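Local coordinates for protein endo-alpha-(1->5)-L-arabinanase (Bacillus licheniformis, PDB 6B7K) that probably cleaves internal (1->5)-alpha-arabinofuranosidic linkages of arabinan, as a calcium-containing glycoside hydrolase of family 43, at residues D18-D23 with G43-K48; I27-T32 with R115-Q120; Y202-V207 with Q296-Y301. All blocks are in the same frame, centred on the assembly; numbering follows the deposited sequence.

Contact 1 (D18-D23 with G43-K48); sequences DNFIHD and GLRVIK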
ATOM      1  N   ASP A  18      15.839 -13.397  -5.115  1.00 53.20           N
ATOM      2  CA  ASP A  18      14.516 -13.270  -5.727  1.00 48.85           C
ATOM      3  C   ASP A  18      13.803 -12.053  -5.137  1.00 45.25           C
ATOM      4  O   ASP A  18      12.818 -12.150  -4.405  1.00 43.51           O
ATOM      5  CB  ASP A  18      13.719 -14.555  -5.519  1.00 46.68           C
ATOM      6  CG  ASP A  18      12.490 -14.638  -6.401  1.00 46.34           C
ATOM      7  OD1 ASP A  18      12.207 -13.669  -7.138  1.00 47.00           O
ATOM      8  OD2 ASP A  18      11.800 -15.681  -6.363  1.00 46.03           O
ATOM      9  N   ASN A  19      14.333 -10.879  -5.480  1.00 44.88           N
ATOM     10  CA  ASN A  19      13.894  -9.613  -4.909  1.00 42.57           C
ATOM     11  C   ASN A  19      12.927  -8.858  -5.815  1.00 42.59           C
ATOM     12  O   ASN A  19      12.747  -7.645  -5.647  1.00 43.05           O
ATOM     13  CB  ASN A  19      15.107  -8.737  -4.584  1.00 43.64           C
ATOM     14  CG  ASN A  19      15.949  -8.427  -5.806  1.00 46.43           C
ATOM     15  OD1 ASN A  19      15.945  -9.176  -6.783  1.00 47.46           O
ATOM     16  ND2 ASN A  19      16.678  -7.318  -5.758  1.00 48.49           N
ATOM     17  N   PHE A  20      12.303  -9.542  -6.772  1.00 42.17           N
ATOM     18  CA  PHE A  20      11.295  -8.901  -7.606  1.00 41.67           C
ATOM     19  C   PHE A  20      10.014  -8.706  -6.809  1.00 38.51           C
ATOM     20  O   PHE A  20       9.550  -9.625  -6.125  1.00 36.47           O
ATOM     21  CB  PHE A  20      11.011  -9.736  -8.854  1.00 43.01           C
ATOM     22  CG  PHE A  20       9.757  -9.328  -9.583  1.00 43.94           C
ATOM     23  CD1 PHE A  20       9.781  -8.290 -10.496  1.00 46.80           C
ATOM     24  CD2 PHE A  20       8.553  -9.979  -9.352  1.00 42.30           C
ATOM     25  CE1 PHE A  20       8.635  -7.907 -11.170  1.00 47.52           C
ATOM     26  CE2 PHE A  20       7.402  -9.598 -10.020  1.00 42.84           C
ATOM     27  CZ  PHE A  20       7.445  -8.560 -10.931  1.00 45.39           C
ATOM     28  N   ILE A  21       9.432  -7.511  -6.906  1.00 38.31           N
ATOM     29  CA  ILE A  21       8.197  -7.198  -6.199  1.00 35.64           C
ATOM     30  C   ILE A  21       7.535  -6.023  -6.901  1.00 37.30           C
ATOM     31  O   ILE A  21       8.174  -5.290  -7.657  1.00 40.44           O
ATOM     32  CB  ILE A  21       8.464  -6.884  -4.705  1.00 34.30           C
ATOM     33  CG1 ILE A  21       7.202  -7.118  -3.875  1.00 32.36           C
ATOM     34  CG2 ILE A  21       8.952  -5.451  -4.540  1.00 36.34           C
ATOM     35  CD1 ILE A  21       6.661  -8.522  -3.983  1.00 31.26           C
ATOM     36  N   HIS A  22       6.239  -5.852  -6.658  1.00 35.53           N
ATOM     37  CA  HIS A  22       5.513  -4.681  -7.123  1.00 35.80           C
ATOM     38  C   HIS A  22       4.370  -4.422  -6.155  1.00 34.22           C
ATOM     39  O   HIS A  22       3.618  -5.343  -5.825  1.00 32.32           O
ATOM     40  CB  HIS A  22       4.985  -4.878  -8.545  1.00 38.34           C
ATOM     41  CG  HIS A  22       4.759  -3.596  -9.282  1.00 41.89           C
ATOM     42  ND1 HIS A  22       3.517  -3.013  -9.398  1.00 39.85           N
ATOM     43  CD2 HIS A  22       5.621  -2.778  -9.932  1.00 42.97           C
ATOM     44  CE1 HIS A  22       3.622  -1.895 -10.095  1.00 46.84           C
ATOM     45  NE2 HIS A  22       4.888  -1.730 -10.430  1.00 47.77           N
ATOM     46  N   ASP A  23       4.255  -3.171  -5.702  1.00 35.15           N
ATOM     47  CA  ASP A  23       3.286  -2.762  -4.691  1.00 34.23           C
ATOM     48  C   ASP A  23       3.478  -3.567  -3.407  1.00 31.54           C
ATOM     49  O   ASP A  23       2.578  -4.314  -3.005  1.00 28.80           O
ATOM     50  CB  ASP A  23       1.860  -2.927  -5.224  1.00 34.57           C
ATOM     51  CG  ASP A  23       1.675  -2.300  -6.595  1.00 37.98           C
ATOM     52  OD1 ASP A  23       2.044  -1.118  -6.768  1.00 41.10           O
ATOM     53  OD2 ASP A  23       1.170  -2.994  -7.505  1.00 37.67           O
ATOM     54  N   GLY A  43      -3.054 -14.539  -8.341  1.00 49.55           N
ATOM     55  CA  GLY A  43      -3.092 -14.332  -6.906  1.00 48.08           C
ATOM     56  C   GLY A  43      -2.195 -13.226  -6.389  1.00 46.21           C
ATOM     57  O   GLY A  43      -2.118 -12.147  -6.985  1.00 45.88           O
ATOM     58  N   LEU A  44      -1.516 -13.482  -5.272  1.00 44.66           N
ATOM     59  CA  LEU A  44      -0.689 -12.494  -4.593  1.00 42.46           C
ATOM     60  C   LEU A  44       0.701 -13.066  -4.356  1.00 43.02           C
ATOM     61  O   LEU A  44       0.844 -14.225  -3.954  1.00 44.31           O
ATOM     62  CB  LEU A  44      -1.317 -12.076  -3.260  1.00 41.57           C
ATOM     63  CG  LEU A  44      -2.631 -11.305  -3.363  1.00 40.51           C
ATOM     64  CD1 LEU A  44      -3.290 -11.194  -2.002  1.00 39.83           C
ATOM     65  CD2 LEU A  44      -2.381  -9.925  -3.956  1.00 39.66           C
ATOM     66  N   ARG A  45       1.719 -12.245  -4.600  1.00 34.85           N
ATOM     67  CA  ARG A  45       3.107 -12.676  -4.500  1.00 33.70           C
ATOM     68  C   ARG A  45       3.631 -12.478  -3.084  1.00 32.10           C
ATOM     69  O   ARG A  45       3.395 -11.441  -2.460  1.00 31.65           O
ATOM     70  CB  ARG A  45       3.974 -11.903  -5.495  1.00 32.62           C
ATOM     71  CG  ARG A  45       5.461 -12.190  -5.404  1.00 32.28           C
ATOM     72  CD  ARG A  45       6.176 -11.757  -6.677  1.00 33.24           C
ATOM     73  NE  ARG A  45       7.630 -11.768  -6.532  1.00 33.71           N
ATOM     74  CZ  ARG A  45       8.384 -12.862  -6.609  1.00 34.32           C
ATOM     75  NH1 ARG A  45       7.822 -14.045  -6.821  1.00 34.92           N
ATOM     76  NH2 ARG A  45       9.700 -12.773  -6.468  1.00 34.51           N
ATOM     77  N   VAL A  46       4.335 -13.490  -2.578  1.00 31.40           N
ATOM     78  CA  VAL A  46       4.946 -13.448  -1.256  1.00 30.32           C
ATOM     79  C   VAL A  46       6.391 -13.899  -1.381  1.00 30.80           C
ATOM     80  O   VAL A  46       6.674 -14.919  -2.022  1.00 32.02           O
ATOM     81  CB  VAL A  46       4.192 -14.333  -0.246  1.00 30.71           C
ATOM     82  CG1 VAL A  46       4.888 -14.301   1.099  1.00 31.24           C
ATOM     83  CG2 VAL A  46       2.750 -13.878  -0.109  1.00 30.39           C
ATOM     84  N   ILE A  47       7.305 -13.138  -0.782  1.00 30.29           N
ATOM     85  CA  ILE A  47       8.706 -13.520  -0.701  1.00 31.29           C
ATOM     86  C   ILE A  47       9.166 -13.357   0.740  1.00 32.49           C
ATOM     87  O   ILE A  47       8.694 -12.477   1.467  1.00 32.23           O
ATOM     88  CB  ILE A  47       9.596 -12.710  -1.671  1.00 30.70           C
ATOM     89  CG1 ILE A  47       9.390 -11.207  -1.483  1.00 29.06           C
ATOM     90  CG2 ILE A  47       9.297 -13.099  -3.106  1.00 31.66           C
ATOM     91  CD1 ILE A  47      10.207 -10.368  -2.444  1.00 28.33           C
ATOM     92  N   LYS A  48      10.084 -14.225   1.153  1.00 34.68           N
ATOM     93  CA  LYS A  48      10.517 -14.328   2.537  1.00 36.67           C
ATOM     94  C   LYS A  48      12.005 -14.025   2.651  1.00 38.38           C
ATOM     95  O   LYS A  48      12.747 -14.063   1.666  1.00 38.62           O
ATOM     96  CB  LYS A  48      10.221 -15.729   3.095  1.00 39.05           C
ATOM     97  CG  LYS A  48      10.784 -16.853   2.236  1.00 41.17           C
ATOM     98  CD  LYS A  48      10.271 -18.219   2.665  1.00 43.80           C
ATOM     99  CE  LYS A  48      10.744 -18.576   4.059  1.00 46.50           C
ATOM    100  NZ  LYS A  48      10.396 -19.980   4.410  1.00 50.26           N
TER

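Contact 2 (I27-T32 with R115-Q120); sequences IKEGNT and RISSGQ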
ATOM      1  N   ILE A  27       5.904  -7.204   6.460  1.00 34.92           N
ATOM      2  CA  ILE A  27       5.526  -7.705   7.776  1.00 35.60           C
ATOM      3  C   ILE A  27       6.662  -8.618   8.229  1.00 37.75           C
ATOM      4  O   ILE A  27       7.585  -8.915   7.467  1.00 39.50           O
ATOM      5  CB  ILE A  27       4.164  -8.440   7.746  1.00 34.76           C
ATOM      6  CG1 ILE A  27       3.639  -8.746   9.160  1.00 35.44           C
ATOM      7  CG2 ILE A  27       4.255  -9.710   6.910  1.00 35.44           C
ATOM      8  CD1 ILE A  27       3.512  -7.536  10.059  1.00 35.04           C
ATOM      9  N   LYS A  28       6.602  -9.064   9.482  1.00 37.98           N
ATOM     10  CA  LYS A  28       7.721  -9.786  10.081  1.00 39.18           C
ATOM     11  C   LYS A  28       7.176 -10.639  11.215  1.00 40.74           C
ATOM     12  O   LYS A  28       6.804 -10.102  12.262  1.00 40.78           O
ATOM     13  CB  LYS A  28       8.774  -8.806  10.576  1.00 39.18           C
ATOM     14  CG  LYS A  28      10.136  -9.399  10.843  1.00 41.77           C
ATOM     15  CD  LYS A  28      11.007  -8.367  11.526  1.00 42.45           C
ATOM     16  CE  LYS A  28      12.378  -8.911  11.857  1.00 45.48           C
ATOM     17  NZ  LYS A  28      12.317 -10.226  12.544  1.00 47.48           N
ATOM     18  N   GLU A  29       7.117 -11.950  11.001  1.00 42.21           N
ATOM     19  CA  GLU A  29       6.628 -12.897  11.994  1.00 44.05           C
ATOM     20  C   GLU A  29       7.810 -13.722  12.496  1.00 47.74           C
ATOM     21  O   GLU A  29       8.463 -14.417  11.708  1.00 49.23           O
ATOM     22  CB  GLU A  29       5.551 -13.806  11.401  1.00 43.56           C
ATOM     23  CG  GLU A  29       5.108 -14.930  12.322  1.00 45.23           C
ATOM     24  CD  GLU A  29       4.151 -15.892  11.642  1.00 44.63           C
ATOM     25  OE1 GLU A  29       2.973 -15.533  11.446  1.00 42.59           O
ATOM     26  OE2 GLU A  29       4.583 -17.009  11.293  1.00 46.55           O
ATOM     27  N   GLY A  30       8.074 -13.649  13.797  1.00 49.68           N
ATOM     28  CA  GLY A  30       9.286 -14.241  14.316  1.00 52.88           C
ATOM     29  C   GLY A  30      10.492 -13.518  13.756  1.00 53.69           C
ATOM     30  O   GLY A  30      10.525 -12.284  13.669  1.00 52.03           O
ATOM     31  N   ASN A  31      11.496 -14.292  13.351  1.00 56.22           N
ATOM     32  CA  ASN A  31      12.683 -13.741  12.711  1.00 56.72           C
ATOM     33  C   ASN A  31      12.559 -13.658  11.196  1.00 54.57           C
ATOM     34  O   ASN A  31      13.520 -13.255  10.535  1.00 55.35           O
ATOM     35  CB  ASN A  31      13.915 -14.576  13.073  1.00 60.74           C
ATOM     36  CG  ASN A  31      14.593 -14.098  14.341  1.00 62.53           C
ATOM     37  OD1 ASN A  31      14.517 -12.921  14.694  1.00 61.49           O
ATOM     38  ND2 ASN A  31      15.265 -15.011  15.031  1.00 65.22           N
ATOM     39  N   THR A  32      11.409 -14.018  10.633  1.00 52.24           N
ATOM     40  CA  THR A  32      11.237 -14.101   9.189  1.00 50.78           C
ATOM     41  C   THR A  32      10.497 -12.877   8.670  1.00 47.90           C
ATOM     42  O   THR A  32       9.398 -12.562   9.139  1.00 45.78           O
ATOM     43  CB  THR A  32      10.476 -15.371   8.806  1.00 51.13           C
ATOM     44  OG1 THR A  32      11.162 -16.517   9.324  1.00 54.54           O
ATOM     45  CG2 THR A  32      10.375 -15.490   7.292  1.00 50.26           C
ATOM     46  N   ARG A 115      -1.503 -17.131  11.621  1.00 34.23           N
ATOM     47  CA  ARG A 115      -0.058 -17.306  11.512  1.00 35.12           C
ATOM     48  C   ARG A 115       0.288 -17.450  10.042  1.00 35.27           C
ATOM     49  O   ARG A 115      -0.152 -18.404   9.394  1.00 35.65           O
ATOM     50  CB  ARG A 115       0.406 -18.531  12.304  1.00 37.78           C
ATOM     51  CG  ARG A 115       1.879 -18.854  12.128  1.00 38.38           C
ATOM     52  CD  ARG A 115       2.325 -19.952  13.077  1.00 41.20           C
ATOM     53  NE  ARG A 115       1.553 -21.178  12.903  1.00 42.99           N
ATOM     54  CZ  ARG A 115       1.893 -22.172  12.090  1.00 41.62           C
ATOM     55  NH1 ARG A 115       2.998 -22.091  11.362  1.00 41.81           N
ATOM     56  NH2 ARG A 115       1.125 -23.248  12.005  1.00 44.51           N
ATOM     57  N   ILE A 116       1.075 -16.505   9.519  1.00 35.64           N
ATOM     58  CA  ILE A 116       1.399 -16.504   8.095  1.00 35.32           C
ATOM     59  C   ILE A 116       2.100 -17.794   7.691  1.00 37.34           C
ATOM     60  O   ILE A 116       1.885 -18.308   6.585  1.00 37.07           O
ATOM     61  CB  ILE A 116       2.246 -15.261   7.755  1.00 34.31           C
ATOM     62  CG1 ILE A 116       1.447 -13.988   8.039  1.00 33.34           C
ATOM     63  CG2 ILE A 116       2.709 -15.301   6.306  1.00 34.05           C
ATOM     64  CD1 ILE A 116       2.188 -12.706   7.718  1.00 32.31           C
ATOM     65  N   SER A 117       2.926 -18.353   8.579  1.00 39.52           N
ATOM     66  CA  SER A 117       3.685 -19.551   8.238  1.00 41.41           C
ATOM     67  C   SER A 117       2.808 -20.792   8.099  1.00 42.98           C
ATOM     68  O   SER A 117       3.301 -21.827   7.634  1.00 44.24           O
ATOM     69  CB  SER A 117       4.777 -19.798   9.282  1.00 43.18           C
ATOM     70  OG  SER A 117       4.230 -20.275  10.497  1.00 44.78           O
ATOM     71  N   SER A 118       1.532 -20.724   8.487  1.00 42.51           N
ATOM     72  CA  SER A 118       0.636 -21.842   8.222  1.00 43.40           C
ATOM     73  C   SER A 118       0.208 -21.891   6.762  1.00 42.16           C
ATOM     74  O   SER A 118      -0.150 -22.967   6.270  1.00 43.40           O
ATOM     75  CB  SER A 118      -0.601 -21.763   9.119  1.00 43.87           C
ATOM     76  OG  SER A 118      -1.519 -20.798   8.638  1.00 42.02           O
ATOM     77  N   GLY A 119       0.243 -20.758   6.061  1.00 39.91           N
ATOM     78  CA  GLY A 119      -0.179 -20.707   4.675  1.00 39.17           C
ATOM     79  C   GLY A 119      -1.663 -20.876   4.448  1.00 39.74           C
ATOM     80  O   GLY A 119      -2.091 -20.973   3.295  1.00 39.30           O
ATOM     81  N   GLN A 120      -2.461 -20.910   5.511  1.00 41.31           N
ATOM     82  CA  GLN A 120      -3.901 -21.125   5.434  1.00 42.93           C
ATOM     83  C   GLN A 120      -4.595 -19.796   5.698  1.00 40.65           C
ATOM     84  O   GLN A 120      -4.515 -19.258   6.807  1.00 40.12           O
ATOM     85  CB  GLN A 120      -4.340 -22.189   6.438  1.00 47.11           C
ATOM     86  CG  GLN A 120      -5.842 -22.301   6.640  1.00 49.47           C
ATOM     87  CD  GLN A 120      -6.207 -23.375   7.652  1.00 53.55           C
ATOM     88  OE1 GLN A 120      -5.332 -24.006   8.246  1.00 55.41           O
ATOM     89  NE2 GLN A 120      -7.504 -23.590   7.850  1.00 54.98           N
TER

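Contact 3 (Y202-V207 with Q296-Y301); sequences YYYLFV and QGWPTY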
ATOM      1  N   TYR A 202       1.085  12.912  15.731  1.00 51.64           N
ATOM      2  CA  TYR A 202       0.731  13.198  14.348  1.00 49.85           C
ATOM      3  C   TYR A 202       0.507  11.908  13.571  1.00 48.24           C
ATOM      4  O   TYR A 202       1.192  10.905  13.796  1.00 47.92           O
ATOM      5  CB  TYR A 202       1.818  14.027  13.653  1.00 49.17           C
ATOM      6  CG  TYR A 202       1.813  15.488  14.032  1.00 51.67           C
ATOM      7  CD1 TYR A 202       0.829  16.345  13.551  1.00 52.42           C
ATOM      8  CD2 TYR A 202       2.794  16.016  14.860  1.00 53.85           C
ATOM      9  CE1 TYR A 202       0.820  17.688  13.893  1.00 54.96           C
ATOM     10  CE2 TYR A 202       2.794  17.358  15.205  1.00 56.44           C
ATOM     11  CZ  TYR A 202       1.805  18.188  14.718  1.00 57.06           C
ATOM     12  OH  TYR A 202       1.800  19.521  15.062  1.00 60.39           O
ATOM     13  N   TYR A 203      -0.462  11.946  12.658  1.00 47.29           N
ATOM     14  CA  TYR A 203      -0.668  10.892  11.673  1.00 44.56           C
ATOM     15  C   TYR A 203       0.051  11.285  10.389  1.00 42.89           C
ATOM     16  O   TYR A 203      -0.084  12.420   9.924  1.00 44.09           O
ATOM     17  CB  TYR A 203      -2.158  10.673  11.401  1.00 44.28           C
ATOM     18  CG  TYR A 203      -2.947  10.152  12.581  1.00 45.71           C
ATOM     19  CD1 TYR A 203      -3.018   8.789  12.848  1.00 45.39           C
ATOM     20  CD2 TYR A 203      -3.632  11.019  13.423  1.00 48.05           C
ATOM     21  CE1 TYR A 203      -3.744   8.305  13.924  1.00 47.37           C
ATOM     22  CE2 TYR A 203      -4.360  10.545  14.501  1.00 50.03           C
ATOM     23  CZ  TYR A 203      -4.412   9.189  14.747  1.00 49.65           C
ATOM     24  OH  TYR A 203      -5.135   8.715  15.820  1.00 52.08           O
ATOM     25  N   TYR A 204       0.817  10.353   9.821  1.00 40.67           N
ATOM     26  CA  TYR A 204       1.634  10.613   8.638  1.00 38.54           C
ATOM     27  C   TYR A 204       1.102   9.796   7.467  1.00 37.21           C
ATOM     28  O   TYR A 204       1.259   8.572   7.433  1.00 36.45           O
ATOM     29  CB  TYR A 204       3.102  10.289   8.901  1.00 37.97           C
ATOM     30  CG  TYR A 204       3.747  11.201   9.913  1.00 39.47           C
ATOM     31  CD1 TYR A 204       3.637  10.946  11.272  1.00 40.83           C
ATOM     32  CD2 TYR A 204       4.461  12.322   9.511  1.00 40.05           C
ATOM     33  CE1 TYR A 204       4.221  11.780  12.202  1.00 42.91           C
ATOM     34  CE2 TYR A 204       5.048  13.162  10.433  1.00 41.82           C
ATOM     35  CZ  TYR A 204       4.925  12.886  11.777  1.00 43.46           C
ATOM     36  OH  TYR A 204       5.508  13.717  12.705  1.00 46.13           O
ATOM     37  N   LEU A 205       0.490  10.477   6.503  1.00 37.25           N
ATOM     38  CA  LEU A 205      -0.016   9.832   5.297  1.00 36.43           C
ATOM     39  C   LEU A 205       1.066   9.871   4.223  1.00 36.15           C
ATOM     40  O   LEU A 205       1.427  10.948   3.736  1.00 36.81           O
ATOM     41  CB  LEU A 205      -1.291  10.517   4.810  1.00 36.89           C
ATOM     42  CG  LEU A 205      -1.745  10.143   3.397  1.00 36.20           C
ATOM     43  CD1 LEU A 205      -2.035   8.650   3.298  1.00 36.00           C
ATOM     44  CD2 LEU A 205      -2.955  10.962   2.975  1.00 36.69           C
ATOM     45  N   PHE A 206       1.588   8.700   3.862  1.00 34.82           N
ATOM     46  CA  PHE A 206       2.459   8.568   2.702  1.00 33.81           C
ATOM     47  C   PHE A 206       1.616   8.212   1.487  1.00 33.08           C
ATOM     48  O   PHE A 206       0.613   7.503   1.605  1.00 33.35           O
ATOM     49  CB  PHE A 206       3.521   7.489   2.923  1.00 34.16           C
ATOM     50  CG  PHE A 206       4.415   7.735   4.103  1.00 35.04           C
ATOM     51  CD1 PHE A 206       3.996   7.426   5.387  1.00 35.71           C
ATOM     52  CD2 PHE A 206       5.687   8.249   3.927  1.00 35.94           C
ATOM     53  CE1 PHE A 206       4.822   7.640   6.473  1.00 36.81           C
ATOM     54  CE2 PHE A 206       6.517   8.468   5.008  1.00 37.29           C
ATOM     55  CZ  PHE A 206       6.084   8.162   6.284  1.00 37.63           C
ATOM     56  N   VAL A 207       2.020   8.711   0.318  1.00 32.84           N
ATOM     57  CA  VAL A 207       1.332   8.433  -0.938  1.00 32.44           C
ATOM     58  C   VAL A 207       2.366   8.301  -2.048  1.00 32.91           C
ATOM     59  O   VAL A 207       3.549   8.599  -1.872  1.00 32.77           O
ATOM     60  CB  VAL A 207       0.298   9.521  -1.314  1.00 32.11           C
ATOM     61  CG1 VAL A 207      -0.857   9.566  -0.316  1.00 31.65           C
ATOM     62  CG2 VAL A 207       0.973  10.872  -1.428  1.00 32.22           C
ATOM     63  N   GLN A 296      11.737  17.839  13.669  1.00 57.10           N
ATOM     64  CA  GLN A 296      10.328  18.204  13.674  1.00 55.42           C
ATOM     65  C   GLN A 296       9.409  16.998  13.550  1.00 53.17           C
ATOM     66  O   GLN A 296       8.199  17.171  13.379  1.00 52.66           O
ATOM     67  CB  GLN A 296      10.025  19.199  12.550  1.00 54.79           C
ATOM     68  CG  GLN A 296      10.566  20.598  12.778  1.00 56.61           C
ATOM     69  CD  GLN A 296      12.068  20.676  12.612  1.00 57.97           C
ATOM     70  OE1 GLN A 296      12.663  19.895  11.868  1.00 57.29           O
ATOM     71  NE2 GLN A 296      12.693  21.612  13.315  1.00 59.93           N
ATOM     72  N   GLY A 297       9.951  15.786  13.626  1.00 52.24           N
ATOM     73  CA  GLY A 297       9.144  14.589  13.521  1.00 50.28           C
ATOM     74  C   GLY A 297       8.774  14.177  12.116  1.00 48.77           C
ATOM     75  O   GLY A 297       7.967  13.255  11.953  1.00 48.20           O
ATOM     76  N   TRP A 298       9.334  14.824  11.092  1.00 48.07           N
ATOM     77  CA  TRP A 298       9.022  14.455   9.720  1.00 45.92           C
ATOM     78  C   TRP A 298       9.834  13.233   9.290  1.00 44.34           C
ATOM     79  O   TRP A 298      10.970  13.047   9.731  1.00 45.10           O
ATOM     80  CB  TRP A 298       9.310  15.617   8.777  1.00 46.24           C
ATOM     81  CG  TRP A 298       8.422  16.800   8.995  1.00 46.45           C
ATOM     82  CD1 TRP A 298       8.696  17.901   9.749  1.00 47.77           C
ATOM     83  CD2 TRP A 298       7.111  17.002   8.452  1.00 45.41           C
ATOM     84  NE1 TRP A 298       7.641  18.778   9.711  1.00 47.99           N
ATOM     85  CE2 TRP A 298       6.655  18.249   8.919  1.00 46.42           C
ATOM     86  CE3 TRP A 298       6.280  16.251   7.614  1.00 43.74           C
ATOM     87  CZ2 TRP A 298       5.405  18.763   8.576  1.00 45.83           C
ATOM     88  CZ3 TRP A 298       5.040  16.762   7.277  1.00 42.99           C
ATOM     89  CH2 TRP A 298       4.615  18.006   7.755  1.00 43.99           C
ATOM     90  N   PRO A 299       9.274  12.392   8.422  1.00 42.48           N
ATOM     91  CA  PRO A 299       9.990  11.177   8.004  1.00 42.35           C
ATOM     92  C   PRO A 299      11.138  11.511   7.062  1.00 43.42           C
ATOM     93  O   PRO A 299      10.967  12.253   6.093  1.00 44.11           O
ATOM     94  CB  PRO A 299       8.909  10.346   7.297  1.00 40.72           C
ATOM     95  CG  PRO A 299       7.603  11.039   7.585  1.00 40.24           C
ATOM     96  CD  PRO A 299       7.930  12.470   7.831  1.00 41.20           C
ATOM     97  N   THR A 300      12.315  10.962   7.361  1.00 43.56           N
ATOM     98  CA  THR A 300      13.481  11.075   6.496  1.00 43.62           C
ATOM     99  C   THR A 300      14.194   9.731   6.456  1.00 42.12           C
ATOM    100  O   THR A 300      13.957   8.851   7.289  1.00 40.64           O
ATOM    101  CB  THR A 300      14.457  12.167   6.967  1.00 46.60           C
ATOM    102  OG1 THR A 300      14.990  11.815   8.250  1.00 48.09           O
ATOM    103  CG2 THR A 300      13.768  13.524   7.061  1.00 47.22           C
ATOM    104  N   TYR A 301      15.084   9.583   5.480  1.00 42.65           N
ATOM    105  CA  TYR A 301      15.871   8.362   5.333  1.00 42.77           C
ATOM    106  C   TYR A 301      17.083   8.366   6.260  1.00 44.31           C
ATOM    107  O   TYR A 301      17.662   9.417   6.537  1.00 45.85           O
ATOM    108  CB  TYR A 301      16.324   8.190   3.883  1.00 42.54           C
ATOM    109  CG  TYR A 301      15.274   7.601   2.967  1.00 40.73           C
ATOM    110  CD1 TYR A 301      14.430   6.591   3.406  1.00 38.97           C
ATOM    111  CD2 TYR A 301      15.131   8.052   1.660  1.00 41.00           C
ATOM    112  CE1 TYR A 301      13.474   6.046   2.572  1.00 37.48           C
ATOM    113  CE2 TYR A 301      14.176   7.514   0.820  1.00 40.02           C
ATOM    114  CZ  TYR A 301      13.350   6.512   1.282  1.00 37.23           C
ATOM    115  OH  TYR A 301      12.399   5.973   0.447  1.00 36.00           O
TER

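Contact 1 (D18-D23 with G43-K48)
The guanidinium of R45 is met at its rim and on one face. In its plane lie the carbonyl oxygen of F20 and the carboxylate carbon of D18, while CG2 of I47, from the same strand, sits 3.4 Å above the guanidinium plane, displaced toward the rim. The F20 ring turns its edge to the arginine, CD2 standing 3.5 Å from R45 NE, and the two planes are inclined by 49°. The side chain of R45 gets there by a long reach: CG is anti to the backbone N (chi1 175°) and the chain runs extended to NE. Its side-on pair of nitrogens then converges on one acceptor. R45 NE gives a fairly straight bond of 2.9 Å to F20 O from above the carbonyl plane, and R45 NH2 adds a second, more bent one of 3.2 Å to F20 O, in that plane and on a lone pair. This double grip restrains the rotation of the guanidinium. R45 NH2 also forms a salt bridge to D18 OD1 at 2.7 Å, but the carboxylate is turned 44° from the guanidinium, and the hydrogen bond within it is weak. I47 CD1 reaches the backbone instead, 3.7 Å from D18 O, and I21 CD1 packs 4.3 Å from I47 CD1. I21 also touches L286 of strand 284-293. A buried arginine thus ties an irregular peptide, the segment that ends at D23, the predicted proton acceptor, to a blade strand of a five-bladed beta-propeller, the GH43 fold.

Contact 2 (I27-T32 with R115-Q120)
A two-residue beta-hairpin, turning through a type II' bend from E29 to T32, sends one acidic side chain from the first propeller blade to the 3-10 segment 116-118 in a loop of the second. From CB the chain of E29 runs outward, with CG anti to the backbone N (chi1 173°) and CD continuing the extended line. E29 CD passes 3.8 Å from R115 CG, so it is the aliphatic part of the arginine, not its charge, that crosses the glutamate side chain obliquely. At the tip the two oxygens divide their work. E29 OE1 accepts from I116 N at 2.9 Å through its syn lone pair, whereas OE2 faces the next residue and accepts weak bonds from S117 N and S117 OG. R115 NH1 remains 5.3 Å from E29 OE2, its charged end turned instead to S117 OG. Replacing E29 by an alanine would take away the carboxylate that I116 N donates to, and would probably loosen the loop against the hairpin. On the buried side I27 and I116 pack together, both also touching I85 of strand 81-87. The 3-10 segment has its own brace: S118 OG donates to R115 O and, in an ST turn, accepts from Q120 N at 3.3 Å.

Contact 3 (Y202-V207 with Q296-Y301)
This is a largely apolar packing contact between two neighbouring blades of the propeller, joining strand 202-209 of the fourth to the short C-terminal strand 299-300 of the fifth and the turn before it. Two aromatic side chains on the same side of strand 202-209, Y204 and F206, carry it from one half, and P299 answers from the other. In both aromatics CG stands beside the backbone N and anti to the carbonyl carbon (chi1 -67° in Y204), so the rings leave the strand in like fashion. The proline serves each with a different part of its ring: P299 CD lies 3.9 Å from Y204 CD2, and P299 CG comes to 3.5 Å from F206 CZ, with CB close by. F206 and P299 run past one another in opposite directions. Farther out, Y204 CE2 reaches the six-membered ring of W298, 4.4 Å from W298 CE3. The phenol tip ends at the turn, where Y204 OH and G297 O are 2.6 Å apart. The positive phi of G297 suits glycine. Around these side chains, W293 meets Y204 edge-to-face, and R226 of strand 221-227 forms cation-pi contacts with W298 and Y202. L291 of strand 284-293 touches both F206 and P299, while Y224 of strand 221-227 does the same from the fourth blade.

In the fold
Contacts 1 and 2 draw on the same blade: their centres are 15 Å apart, they alternate along the chain, and they touch where K48 CB packs 4.2 Å from T32 CG2. Contact 3 lies across the propeller, its centre 26 Å from that of contact 1 and 27 Å from that of contact 2. Strand 284-293 touches both I21 of contact 1 and F206 of contact 3. The side chains of I27 and F206 are about 9 Å from a bound calcium ion, and that of I21 about 11 Å. Contact 1 also carries D23, the predicted proton acceptor, and its I21 side chain is about 9 Å from that of H262, predicted to matter for substrate recognition.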